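Local coordinates for ancylostoma secreted protein 1 (Necator americanus, PDB 3NT8), which is a secreted two-CAP-domain hookworm protein, probably associated with the transition of infective larvae to parasitism, at residues 252-266 with 330-342. Residues are numbered along the deposited sequence; the frame is centred on the assembly and turned at random.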
loop_
_atom_site.group_PDB
_atom_site.type_symbol
_atom_site.label_atom_id
_atom_site.label_comp_id
_atom_site.label_asym_id
_atom_site.label_seq_id
_atom_site.Cartn_x
_atom_site.Cartn_y
_atom_site.Cartn_z
ATOM N N VAL A 252 -16.319 9.876 4.438
ATOM C CA VAL A 252 -17.614 9.233 4.279
ATOM C C VAL A 252 -18.735 9.994 4.964
ATOM O O VAL A 252 -19.843 10.009 4.427
ATOM C CB VAL A 252 -17.584 7.725 4.690
ATOM C CG1 VAL A 252 -17.928 7.541 6.115
ATOM C CG2 VAL A 252 -18.476 6.889 3.839
ATOM N N ALA A 253 -18.479 10.618 6.113
ATOM C CA ALA A 253 -19.514 11.350 6.788
ATOM C C ALA A 253 -19.954 12.583 6.002
ATOM O O ALA A 253 -21.063 13.017 6.155
ATOM C CB ALA A 253 -19.100 11.740 8.167
ATOM N N ARG A 254 -19.082 13.130 5.186
ATOM C CA ARG A 254 -19.339 14.373 4.479
ATOM C C ARG A 254 -19.849 14.130 3.073
ATOM O O ARG A 254 -19.987 15.053 2.317
ATOM C CB ARG A 254 -18.094 15.261 4.468
ATOM C CG ARG A 254 -17.940 16.044 5.789
ATOM C CD ARG A 254 -16.638 16.755 5.804
ATOM N NE ARG A 254 -15.454 15.899 5.778
ATOM C CZ ARG A 254 -14.527 15.951 4.813
ATOM N NH1 ARG A 254 -14.650 16.823 3.814
ATOM N NH2 ARG A 254 -13.428 15.196 4.878
ATOM N N GLY A 255 -20.136 12.872 2.754
ATOM C CA GLY A 255 -20.775 12.512 1.474
ATOM C C GLY A 255 -19.797 12.446 0.338
ATOM O O GLY A 255 -20.156 12.757 -0.813
ATOM N N LEU A 256 -18.525 12.153 0.652
ATOM C CA LEU A 256 -17.515 12.263 -0.417
ATOM C C LEU A 256 -17.060 10.938 -1.006
ATOM O O LEU A 256 -16.384 10.936 -2.038
ATOM C CB LEU A 256 -16.330 13.133 0.034
ATOM C CG LEU A 256 -16.747 14.561 0.383
ATOM C CD1 LEU A 256 -15.484 15.211 1.017
ATOM C CD2 LEU A 256 -17.238 15.439 -0.795
ATOM N N GLU A 257 -17.471 9.810 -0.396
ATOM C CA GLU A 257 -16.905 8.517 -0.767
ATOM C C GLU A 257 -17.776 7.852 -1.881
ATOM O O GLU A 257 -18.964 7.701 -1.714
ATOM C CB GLU A 257 -16.662 7.601 0.439
ATOM C CG GLU A 257 -15.548 8.015 1.368
ATOM C CD GLU A 257 -14.194 7.788 0.772
ATOM O OE1 GLU A 257 -13.968 6.731 0.167
ATOM O OE2 GLU A 257 -13.375 8.708 0.884
ATOM N N PRO A 258 -17.181 7.425 -3.010
ATOM C CA PRO A 258 -17.991 6.767 -4.051
ATOM C C PRO A 258 -18.537 5.386 -3.688
ATOM O O PRO A 258 -17.893 4.621 -2.969
ATOM C CB PRO A 258 -17.046 6.694 -5.238
ATOM C CG PRO A 258 -15.701 6.967 -4.691
ATOM C CD PRO A 258 -15.838 7.755 -3.477
ATOM N N ASP A 259 -19.744 5.074 -4.158
ATOM C CA ASP A 259 -20.384 3.825 -3.841
ATOM C C ASP A 259 -20.621 3.108 -5.151
ATOM O O ASP A 259 -21.206 3.697 -6.091
ATOM C CB ASP A 259 -21.690 4.089 -3.128
ATOM C CG ASP A 259 -22.357 2.798 -2.561
ATOM O OD1 ASP A 259 -22.141 1.724 -3.133
ATOM O OD2 ASP A 259 -23.101 2.853 -1.550
ATOM N N ALA A 260 -20.192 1.846 -5.248
ATOM C CA ALA A 260 -20.415 1.067 -6.490
ATOM C C ALA A 260 -21.902 0.855 -6.793
ATOM O O ALA A 260 -22.251 0.471 -7.907
ATOM C CB ALA A 260 -19.725 -0.287 -6.445
ATOM N N LEU A 261 -22.764 1.059 -5.794
ATOM C CA LEU A 261 -24.196 0.848 -5.968
ATOM C C LEU A 261 -24.970 2.105 -6.368
ATOM O O LEU A 261 -26.182 2.037 -6.672
ATOM C CB LEU A 261 -24.812 0.132 -4.772
ATOM C CG LEU A 261 -24.507 -1.371 -4.780
ATOM C CD1 LEU A 261 -25.075 -1.918 -3.560
ATOM C CD2 LEU A 261 -25.137 -2.071 -6.008
ATOM N N GLY A 262 -24.265 3.234 -6.403
ATOM C CA GLY A 262 -24.812 4.441 -7.021
ATOM C C GLY A 262 -24.382 5.707 -6.293
ATOM O O GLY A 262 -24.641 5.846 -5.105
ATOM N N GLY A 263 -23.726 6.627 -7.014
ATOM C CA GLY A 263 -23.408 7.954 -6.474
ATOM C C GLY A 263 -22.403 7.813 -5.357
ATOM O O GLY A 263 -21.523 6.937 -5.416
ATOM N N ASN A 264 -22.542 8.659 -4.329
ATOM C CA ASN A 264 -21.714 8.558 -3.139
ATOM C C ASN A 264 -22.497 7.937 -1.987
ATOM O O ASN A 264 -23.738 7.973 -1.974
ATOM C CB ASN A 264 -21.145 9.909 -2.688
ATOM C CG ASN A 264 -20.016 10.464 -3.644
ATOM O OD1 ASN A 264 -19.414 9.759 -4.437
ATOM N ND2 ASN A 264 -19.789 11.738 -3.559
ATOM N N ALA A 265 -21.754 7.453 -0.976
ATOM C CA ALA A 265 -22.375 7.014 0.252
ATOM C C ALA A 265 -22.882 8.234 1.005
ATOM O O ALA A 265 -22.274 9.298 0.949
ATOM C CB ALA A 265 -21.344 6.168 1.139
ATOM N N PRO A 266 -24.008 8.085 1.720
ATOM C CA PRO A 266 -24.754 9.184 2.266
ATOM C C PRO A 266 -23.968 9.842 3.385
ATOM O O PRO A 266 -23.066 9.218 4.021
ATOM C CB PRO A 266 -26.074 8.515 2.797
ATOM C CG PRO A 266 -25.754 7.068 2.868
ATOM C CD PRO A 266 -24.743 6.817 1.804
ATOM N N TRP A 330 -11.255 -0.727 3.127
ATOM C CA TRP A 330 -12.110 0.390 2.754
ATOM C C TRP A 330 -12.666 0.310 1.333
ATOM O O TRP A 330 -13.840 0.680 1.108
ATOM C CB TRP A 330 -11.401 1.745 2.979
ATOM C CG TRP A 330 -12.351 2.915 2.912
ATOM C CD1 TRP A 330 -12.595 3.721 1.824
ATOM C CD2 TRP A 330 -13.241 3.396 3.958
ATOM N NE1 TRP A 330 -13.557 4.677 2.138
ATOM C CE2 TRP A 330 -13.944 4.504 3.442
ATOM C CE3 TRP A 330 -13.481 3.010 5.287
ATOM C CZ2 TRP A 330 -14.885 5.206 4.200
ATOM C CZ3 TRP A 330 -14.406 3.710 6.026
ATOM C CH2 TRP A 330 -15.090 4.790 5.490
ATOM N N ASN A 331 -11.828 -0.188 0.398
ATOM C CA ASN A 331 -12.180 -0.278 -1.010
ATOM C C ASN A 331 -13.429 -1.047 -1.324
ATOM O O ASN A 331 -13.982 -0.898 -2.388
ATOM C CB ASN A 331 -10.969 -0.685 -1.908
ATOM C CG ASN A 331 -9.963 0.453 -2.049
ATOM O OD1 ASN A 331 -10.312 1.632 -1.803
ATOM N ND2 ASN A 331 -8.683 0.113 -2.393
ATOM N N GLU A 332 -13.883 -1.875 -0.388
ATOM C CA GLU A 332 -15.118 -2.624 -0.565
ATOM C C GLU A 332 -16.322 -1.787 -1.003
ATOM O O GLU A 332 -17.183 -2.219 -1.777
ATOM C CB GLU A 332 -15.386 -3.458 0.676
ATOM C CG GLU A 332 -14.228 -4.475 0.942
ATOM C CD GLU A 332 -14.428 -5.348 2.167
ATOM O OE1 GLU A 332 -15.082 -4.947 3.183
ATOM O OE2 GLU A 332 -13.881 -6.468 2.145
ATOM N N LEU A 333 -16.338 -0.548 -0.548
ATOM C CA LEU A 333 -17.451 0.328 -0.796
ATOM C C LEU A 333 -17.499 0.701 -2.258
ATOM O O LEU A 333 -18.597 0.704 -2.877
ATOM C CB LEU A 333 -17.366 1.615 0.072
ATOM C CG LEU A 333 -18.436 2.670 -0.273
ATOM C CD1 LEU A 333 -19.830 2.231 0.106
ATOM C CD2 LEU A 333 -18.145 4.009 0.418
ATOM N N LYS A 334 -16.338 1.053 -2.810
ATOM C CA LYS A 334 -16.319 1.519 -4.186
ATOM C C LYS A 334 -16.296 0.313 -5.133
ATOM O O LYS A 334 -16.635 0.449 -6.324
ATOM C CB LYS A 334 -15.124 2.437 -4.408
ATOM C CG LYS A 334 -13.763 1.780 -4.068
ATOM C CD LYS A 334 -12.570 2.671 -4.673
ATOM C CE LYS A 334 -12.395 3.955 -3.833
ATOM N NZ LYS A 334 -12.078 3.563 -2.439
ATOM N N GLU A 335 -15.885 -0.856 -4.617
ATOM C CA GLU A 335 -15.818 -2.054 -5.465
ATOM C C GLU A 335 -17.116 -2.844 -5.587
ATOM O O GLU A 335 -17.520 -3.235 -6.707
ATOM C CB GLU A 335 -14.630 -2.931 -5.090
ATOM C CG GLU A 335 -13.329 -2.267 -5.561
ATOM C CD GLU A 335 -12.124 -3.158 -5.399
ATOM O OE1 GLU A 335 -12.312 -4.377 -5.569
ATOM O OE2 GLU A 335 -10.999 -2.646 -5.109
ATOM N N TYR A 336 -17.775 -3.050 -4.442
ATOM C CA TYR A 336 -18.952 -3.874 -4.368
ATOM C C TYR A 336 -20.216 -3.113 -4.041
ATOM O O TYR A 336 -21.223 -3.331 -4.669
ATOM C CB TYR A 336 -18.735 -5.039 -3.362
ATOM C CG TYR A 336 -17.452 -5.861 -3.607
ATOM C CD1 TYR A 336 -17.262 -6.579 -4.792
ATOM C CD2 TYR A 336 -16.459 -5.947 -2.640
ATOM C CE1 TYR A 336 -16.076 -7.367 -5.020
ATOM C CE2 TYR A 336 -15.270 -6.744 -2.842
ATOM C CZ TYR A 336 -15.097 -7.444 -4.046
ATOM O OH TYR A 336 -13.964 -8.231 -4.291
ATOM N N GLY A 337 -20.153 -2.246 -3.040
ATOM C CA GLY A 337 -21.188 -1.287 -2.788
ATOM C C GLY A 337 -22.061 -1.651 -1.604
ATOM O O GLY A 337 -22.126 -2.803 -1.212
ATOM N N VAL A 338 -22.761 -0.649 -1.085
ATOM C CA VAL A 338 -23.729 -0.796 0.003
ATOM C C VAL A 338 -25.148 -0.335 -0.428
ATOM O O VAL A 338 -26.133 -1.041 -0.198
ATOM C CB VAL A 338 -23.305 -0.018 1.252
ATOM C CG1 VAL A 338 -24.452 0.045 2.247
ATOM C CG2 VAL A 338 -22.061 -0.700 1.921
ATOM N N GLY A 339 -25.242 0.857 -1.010
ATOM C CA GLY A 339 -26.522 1.414 -1.459
ATOM C C GLY A 339 -26.986 2.537 -0.515
ATOM O O GLY A 339 -26.389 2.718 0.523
ATOM N N PRO A 340 -28.026 3.301 -0.897
ATOM C CA PRO A 340 -28.485 4.469 -0.180
ATOM C C PRO A 340 -29.191 4.150 1.151
ATOM O O PRO A 340 -29.263 5.015 2.008
ATOM C CB PRO A 340 -29.487 5.125 -1.193
ATOM C CG PRO A 340 -29.898 3.998 -2.076
ATOM C CD PRO A 340 -28.668 3.207 -2.225
ATOM N N SER A 341 -29.742 2.956 1.327
ATOM C CA SER A 341 -30.357 2.607 2.645
ATOM C C SER A 341 -29.242 2.465 3.695
ATOM O O SER A 341 -29.495 2.608 4.918
ATOM C CB SER A 341 -31.170 1.272 2.604
ATOM O OG SER A 341 -30.346 0.129 2.395
ATOM N N ASN A 342 -28.008 2.221 3.241
ATOM C CA ASN A 342 -26.887 2.054 4.183
ATOM C C ASN A 342 -26.999 0.886 5.180
ATOM O O ASN A 342 -26.300 0.836 6.180
ATOM C CB ASN A 342 -26.619 3.366 4.897
ATOM C CG ASN A 342 -25.178 3.536 5.307
ATOM O OD1 ASN A 342 -24.268 3.050 4.653
ATOM N ND2 ASN A 342 -24.974 4.227 6.406
HETATM O O HOH W 1 -11.968 6.354 -1.712
HETATM O O HOH W 2 -23.543 3.630 1.272
#
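Trp330 meets Glu257 through its indole N-H: NE1 donates to OE1 over 2.9 Å, within the ring plane but well above the plane of the carboxylate, the two flat groups standing 76° apart. The benzo edge of the same ring, at CZ2, touches Val252 CB. Ser251 OG bonds to the other carboxylate oxygen, OE2, so both oxygens of Glu257 have partners. Leu333, its CG anti to the backbone N (chi1 173°), spreads its two methyls along the loop: CD2 reaches Glu257 CB and Ala265 CB, while CD1 lies 3.7 Å from Asp259 CG. Leu333 O receives an almost straight bond from Ala260 N (3.1 Å), made where helix 332-335 is ending. Lys334 adds a softer link, since a water joins its NZ to Glu257 OE1, and NZ also donates to Asn331 OD1. Beyond the helix, Gly337 comes close to Asp259, with CA 3.2 Å from OD1, and the next two amides illustrate how one carboxylate can order two loops. Val338 N donates to Asp259 OD1 and Gly339 N to Asp259 OD2 (3.0 Å), both on the syn side; Leu261 N reaches OD1 from the opposite face to Val338 N, closing an Asx turn. Leu261 CD1 lies against this backbone, 3.5 Å from Val338 C, and farther along Pro266 CG approaches Pro340 O. The contact thus ties the loop following helix 235-253 to the end of helix 332-335 within the second CAP domain, with Phe248 of helix 235-253 stacked on Trp330 and Tyr359 of helix 357-363 packing against Val252, Leu333 and Val338.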